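Local coordinates for myosin-I heavy chain (Dictyostelium discoideum, PDB 5EJR), which is an actin-based class VII motor with ATPase activity, involved in phagocytosis and adhesion, seen here as its second MyTH4-FERM tail domain, at residues 229-232 with 233-236; 235-238 with 239-243. All blocks are in the same frame, centred on the assembly; numbering follows the deposited sequence.

Interaction 1 (229-232 with 233-236); sequences YTTI and REIT
A capping box between Thr231 and Glu234 starts helix 232-243, the first of two helices in the ubiquitin-like lobe of the FERM domain. Thr231, at the N-cap, accepts a hydrogen bond from the backbone N of Glu234 on its OG1 at 3.3 Å. Glu234 returns the bond: its carboxylate OE1 accepts from the backbone N of Thr231 at 3.0 Å, nearly straight at the hydrogen (170°) but from above the carboxylate plane. The box closes because Thr231 turns OG1 in between its own backbone N and carbonyl carbon (chi1 64°), while the Glu234 chain runs extended beyond CG back over the cap. At the next residue, Ile232 O is gripped twice by Thr236, one turn later, by its N at 2.9 Å and its OG1 at 2.8 Å, from opposite faces of the carbonyl plane. On the inner side CG2 of Thr230 meets CG2 of Ile235 at 3.6 Å, the two side chains crossing at about a right angle, and Ile232 and Ile235 lie side by side toward Ile255 and Ile274. The N-H of the N-cap Thr231 and that of Glu234 in the first turn are thus both taken up by side chains, and the Glu234 carboxylate probably interacts favourably with the positive end of the helix dipole.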
loop_
_atom_site.group_PDB
_atom_site.type_symbol
_atom_site.label_atom_id
_atom_site.label_comp_id
_atom_site.label_asym_id
_atom_site.label_seq_id
_atom_site.Cartn_x
_atom_site.Cartn_y
_atom_site.Cartn_z
ATOM N N TYR A 229 7.993 8.527 -3.140
ATOM C CA TYR A 229 7.360 7.985 -4.319
ATOM C C TYR A 229 7.696 6.521 -4.609
ATOM O O TYR A 229 7.430 6.055 -5.713
ATOM C CB TYR A 229 7.692 8.885 -5.521
ATOM C CG TYR A 229 7.308 10.343 -5.305
ATOM C CD1 TYR A 229 5.982 10.753 -5.383
ATOM C CD2 TYR A 229 8.269 11.300 -4.990
ATOM C CE1 TYR A 229 5.623 12.092 -5.213
ATOM C CE2 TYR A 229 7.917 12.640 -4.777
ATOM C CZ TYR A 229 6.593 13.028 -4.899
ATOM O OH TYR A 229 6.224 14.331 -4.681
ATOM N N THR A 230 8.240 5.785 -3.633
ATOM C CA THR A 230 8.584 4.377 -3.890
ATOM C C THR A 230 7.336 3.530 -4.174
ATOM O O THR A 230 6.375 3.551 -3.395
ATOM C CB THR A 230 9.456 3.811 -2.768
ATOM O OG1 THR A 230 10.639 4.613 -2.663
ATOM C CG2 THR A 230 9.866 2.340 -3.016
ATOM N N THR A 231 7.373 2.772 -5.274
ATOM C CA THR A 231 6.279 1.851 -5.594
ATOM C C THR A 231 6.523 0.488 -4.936
ATOM O O THR A 231 7.658 0.137 -4.573
ATOM C CB THR A 231 6.125 1.654 -7.101
ATOM O OG1 THR A 231 7.311 1.037 -7.600
ATOM C CG2 THR A 231 5.778 2.935 -7.845
ATOM N N ILE A 232 5.463 -0.316 -4.845
ATOM C CA ILE A 232 5.533 -1.672 -4.301
ATOM C C ILE A 232 6.459 -2.543 -5.183
ATOM O O ILE A 232 7.208 -3.366 -4.652
ATOM C CB ILE A 232 4.083 -2.206 -4.115
ATOM C CG1 ILE A 232 3.378 -1.403 -2.982
ATOM C CG2 ILE A 232 4.011 -3.750 -3.887
ATOM C CD1 ILE A 232 3.808 -1.687 -1.473
ATOM N N ARG A 233 6.492 -2.264 -6.508
ATOM C CA ARG A 233 7.362 -2.999 -7.433
ATOM C C ARG A 233 8.821 -2.764 -7.107
ATOM O O ARG A 233 9.590 -3.728 -7.065
ATOM C CB ARG A 233 7.066 -2.679 -8.902
ATOM C CG ARG A 233 7.887 -3.505 -9.911
ATOM C CD ARG A 233 7.514 -4.997 -9.924
ATOM N NE ARG A 233 8.481 -5.828 -9.200
ATOM C CZ ARG A 233 8.315 -7.125 -8.928
ATOM N NH1 ARG A 233 7.197 -7.750 -9.281
ATOM N NH2 ARG A 233 9.254 -7.797 -8.281
ATOM N N GLU A 234 9.196 -1.500 -6.824
ATOM C CA GLU A 234 10.569 -1.128 -6.454
ATOM C C GLU A 234 11.005 -1.741 -5.131
ATOM O O GLU A 234 12.129 -2.231 -5.066
ATOM C CB GLU A 234 10.773 0.411 -6.445
ATOM C CG GLU A 234 10.621 1.044 -7.826
ATOM C CD GLU A 234 10.435 2.554 -7.877
ATOM O OE1 GLU A 234 9.933 3.137 -6.887
ATOM O OE2 GLU A 234 10.753 3.151 -8.932
ATOM N N ILE A 235 10.155 -1.716 -4.077
ATOM C CA ILE A 235 10.529 -2.353 -2.813
ATOM C C ILE A 235 10.620 -3.869 -2.953
ATOM O O ILE A 235 11.464 -4.458 -2.287
ATOM C CB ILE A 235 9.748 -1.987 -1.537
ATOM C CG1 ILE A 235 8.234 -2.138 -1.717
ATOM C CG2 ILE A 235 10.131 -0.615 -0.974
ATOM C CD1 ILE A 235 7.588 -2.766 -0.496
ATOM N N THR A 236 9.735 -4.509 -3.776
ATOM C CA THR A 236 9.805 -5.961 -3.996
ATOM C C THR A 236 11.175 -6.269 -4.615
ATOM O O THR A 236 11.853 -7.181 -4.155
ATOM C CB THR A 236 8.656 -6.474 -4.907
ATOM O OG1 THR A 236 7.387 -6.122 -4.344
ATOM C CG2 THR A 236 8.700 -7.982 -5.085
#

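Interaction 2 (235-238 with 239-243)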
loop_
_atom_site.group_PDB
_atom_site.type_symbol
_atom_site.label_atom_id
_atom_site.label_comp_id
_atom_site.label_asym_id
_atom_site.label_seq_id
_atom_site.Cartn_x
_atom_site.Cartn_y
_atom_site.Cartn_z
ATOM N N ILE A 235 10.155 -1.716 -4.077
ATOM C CA ILE A 235 10.529 -2.353 -2.813
ATOM C C ILE A 235 10.620 -3.869 -2.953
ATOM O O ILE A 235 11.464 -4.458 -2.287
ATOM C CB ILE A 235 9.748 -1.987 -1.537
ATOM C CG1 ILE A 235 8.234 -2.138 -1.717
ATOM C CG2 ILE A 235 10.131 -0.615 -0.974
ATOM C CD1 ILE A 235 7.588 -2.766 -0.496
ATOM N N THR A 236 9.735 -4.509 -3.776
ATOM C CA THR A 236 9.805 -5.961 -3.996
ATOM C C THR A 236 11.175 -6.269 -4.615
ATOM O O THR A 236 11.853 -7.181 -4.155
ATOM C CB THR A 236 8.656 -6.474 -4.907
ATOM O OG1 THR A 236 7.387 -6.122 -4.344
ATOM C CG2 THR A 236 8.700 -7.982 -5.085
ATOM N N ASP A 237 11.592 -5.477 -5.613
ATOM C CA ASP A 237 12.879 -5.640 -6.291
ATOM C C ASP A 237 14.078 -5.544 -5.347
ATOM O O ASP A 237 14.969 -6.402 -5.392
ATOM C CB ASP A 237 13.003 -4.634 -7.433
ATOM C CG ASP A 237 12.162 -4.988 -8.635
ATOM O OD1 ASP A 237 11.293 -5.888 -8.512
ATOM O OD2 ASP A 237 12.358 -4.360 -9.699
ATOM N N THR A 238 14.073 -4.537 -4.457
ATOM C CA THR A 238 15.168 -4.320 -3.514
ATOM C C THR A 238 15.231 -5.417 -2.449
ATOM O O THR A 238 16.301 -5.991 -2.266
ATOM C CB THR A 238 15.137 -2.886 -2.905
ATOM O OG1 THR A 238 14.065 -2.760 -1.960
ATOM C CG2 THR A 238 15.033 -1.793 -3.967
ATOM N N VAL A 239 14.110 -5.741 -1.764
ATOM C CA VAL A 239 14.183 -6.790 -0.728
ATOM C C VAL A 239 14.559 -8.142 -1.303
ATOM O O VAL A 239 15.220 -8.916 -0.627
ATOM C CB VAL A 239 12.991 -6.942 0.235
ATOM C CG1 VAL A 239 12.961 -5.842 1.271
ATOM C CG2 VAL A 239 11.653 -7.111 -0.500
ATOM N N CYS A 240 14.098 -8.441 -2.527
ATOM C CA CYS A 240 14.396 -9.713 -3.176
ATOM C C CYS A 240 15.873 -9.829 -3.514
ATOM O O CYS A 240 16.440 -10.889 -3.301
ATOM C CB CYS A 240 13.486 -9.954 -4.376
ATOM S SG CYS A 240 11.786 -10.385 -3.900
ATOM N N ARG A 241 16.504 -8.716 -3.969
ATOM C CA ARG A 241 17.945 -8.626 -4.232
ATOM C C ARG A 241 18.735 -8.811 -2.924
ATOM O O ARG A 241 19.717 -9.551 -2.915
ATOM C CB ARG A 241 18.315 -7.286 -4.870
ATOM C CG ARG A 241 18.301 -7.298 -6.382
ATOM C CD ARG A 241 18.355 -5.895 -6.969
ATOM N NE ARG A 241 18.030 -5.885 -8.401
ATOM C CZ ARG A 241 16.797 -5.942 -8.905
ATOM N NH1 ARG A 241 15.749 -6.033 -8.103
ATOM N NH2 ARG A 241 16.610 -5.932 -10.217
ATOM N N GLN A 242 18.280 -8.178 -1.825
ATOM C CA GLN A 242 18.890 -8.310 -0.492
ATOM C C GLN A 242 18.846 -9.762 0.000
ATOM O O GLN A 242 19.821 -10.263 0.552
ATOM C CB GLN A 242 18.162 -7.416 0.519
ATOM C CG GLN A 242 18.623 -5.971 0.490
ATOM C CD GLN A 242 17.938 -5.167 1.559
ATOM O OE1 GLN A 242 18.231 -5.291 2.759
ATOM N NE2 GLN A 242 17.001 -4.335 1.149
ATOM N N TYR A 243 17.708 -10.437 -0.200
ATOM C CA TYR A 243 17.550 -11.838 0.190
ATOM C C TYR A 243 18.453 -12.783 -0.610
ATOM O O TYR A 243 18.810 -13.845 -0.116
ATOM C CB TYR A 243 16.080 -12.252 0.066
ATOM C CG TYR A 243 15.735 -13.459 0.903
ATOM C CD1 TYR A 243 15.398 -13.327 2.245
ATOM C CD2 TYR A 243 15.726 -14.736 0.350
ATOM C CE1 TYR A 243 15.083 -14.435 3.023
ATOM C CE2 TYR A 243 15.441 -15.858 1.126
ATOM C CZ TYR A 243 15.104 -15.700 2.461
ATOM O OH TYR A 243 14.742 -16.786 3.217
#
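Thr238, Val239 and Asp237 carry most of this contact, successive turns from the fourth residue of helix 232-243 to its end. Thr238 folds its hydroxyl back on the preceding turn: with chi1 at 73°, OG1 sits between its own backbone N and carbonyl carbon and donates to Ile235 O at 3.1 Å. The same oxygen receives Val239 N at 3.0 Å in an almost straight bond (176°), and the two donors come from the same face of the carbonyl plane. Val239 also lays its methyl CG2 against this carbonyl, 3.2 Å from Ile235 O, so apolar and polar contacts converge on one oxygen.

Asp237 contributes chiefly its backbone carbonyl. Asp237 O takes the helical bond from Arg241 N at 3.1 Å and a second one from Arg241 NH1 at 2.8 Å, the donors lying on opposite faces of its plane. The Arg241 chain, extended from CG to NE, runs back alongside Asp237 and turns at its end, placing the oxygen at the guanidinium edge, close to the plane of that group. NH1 approaches well above the carbonyl plane, however, and its bond is bent (144°). The carboxylate itself pairs with Arg233 through a salt bridge at OD1; OD2 stays 4.1 Å from Arg241 NH1, near enough for attraction between opposite charges but too far for a salt bridge.

Beyond the helix, Thr238 and Val239 rest on strand 221-225 at Ala224, and Gln242 NE2 bonds Leu223 O there. Cys240 packs on Phe253 of strand 253-259. At the last turn Tyr243 stacks with Phe216 and reaches Ile318 and Leu322 on helix 317-332.

Interactions 1 and 2 follow one another along helix 232-243, their centres about 10 Å apart, and share Ile235 and Thr236. In interaction 1 Ile235 gives its N to the loop before the helix; in interaction 2 its O serves the following turn. Each contact has one carbonyl with both a main-chain and a side-chain donor from the residue four positions later, on Ile232 and Asp237. Arg233 of interaction 1 forms a salt bridge with Asp237 of interaction 2. Ile255 of strand 253-259 touches Ile232, Ile235 and Thr236, tying the start and middle of the helix to the same strand. A 1,2-ethanediol, probably from crystallisation, lies about 6 Å from the Arg233 side chain.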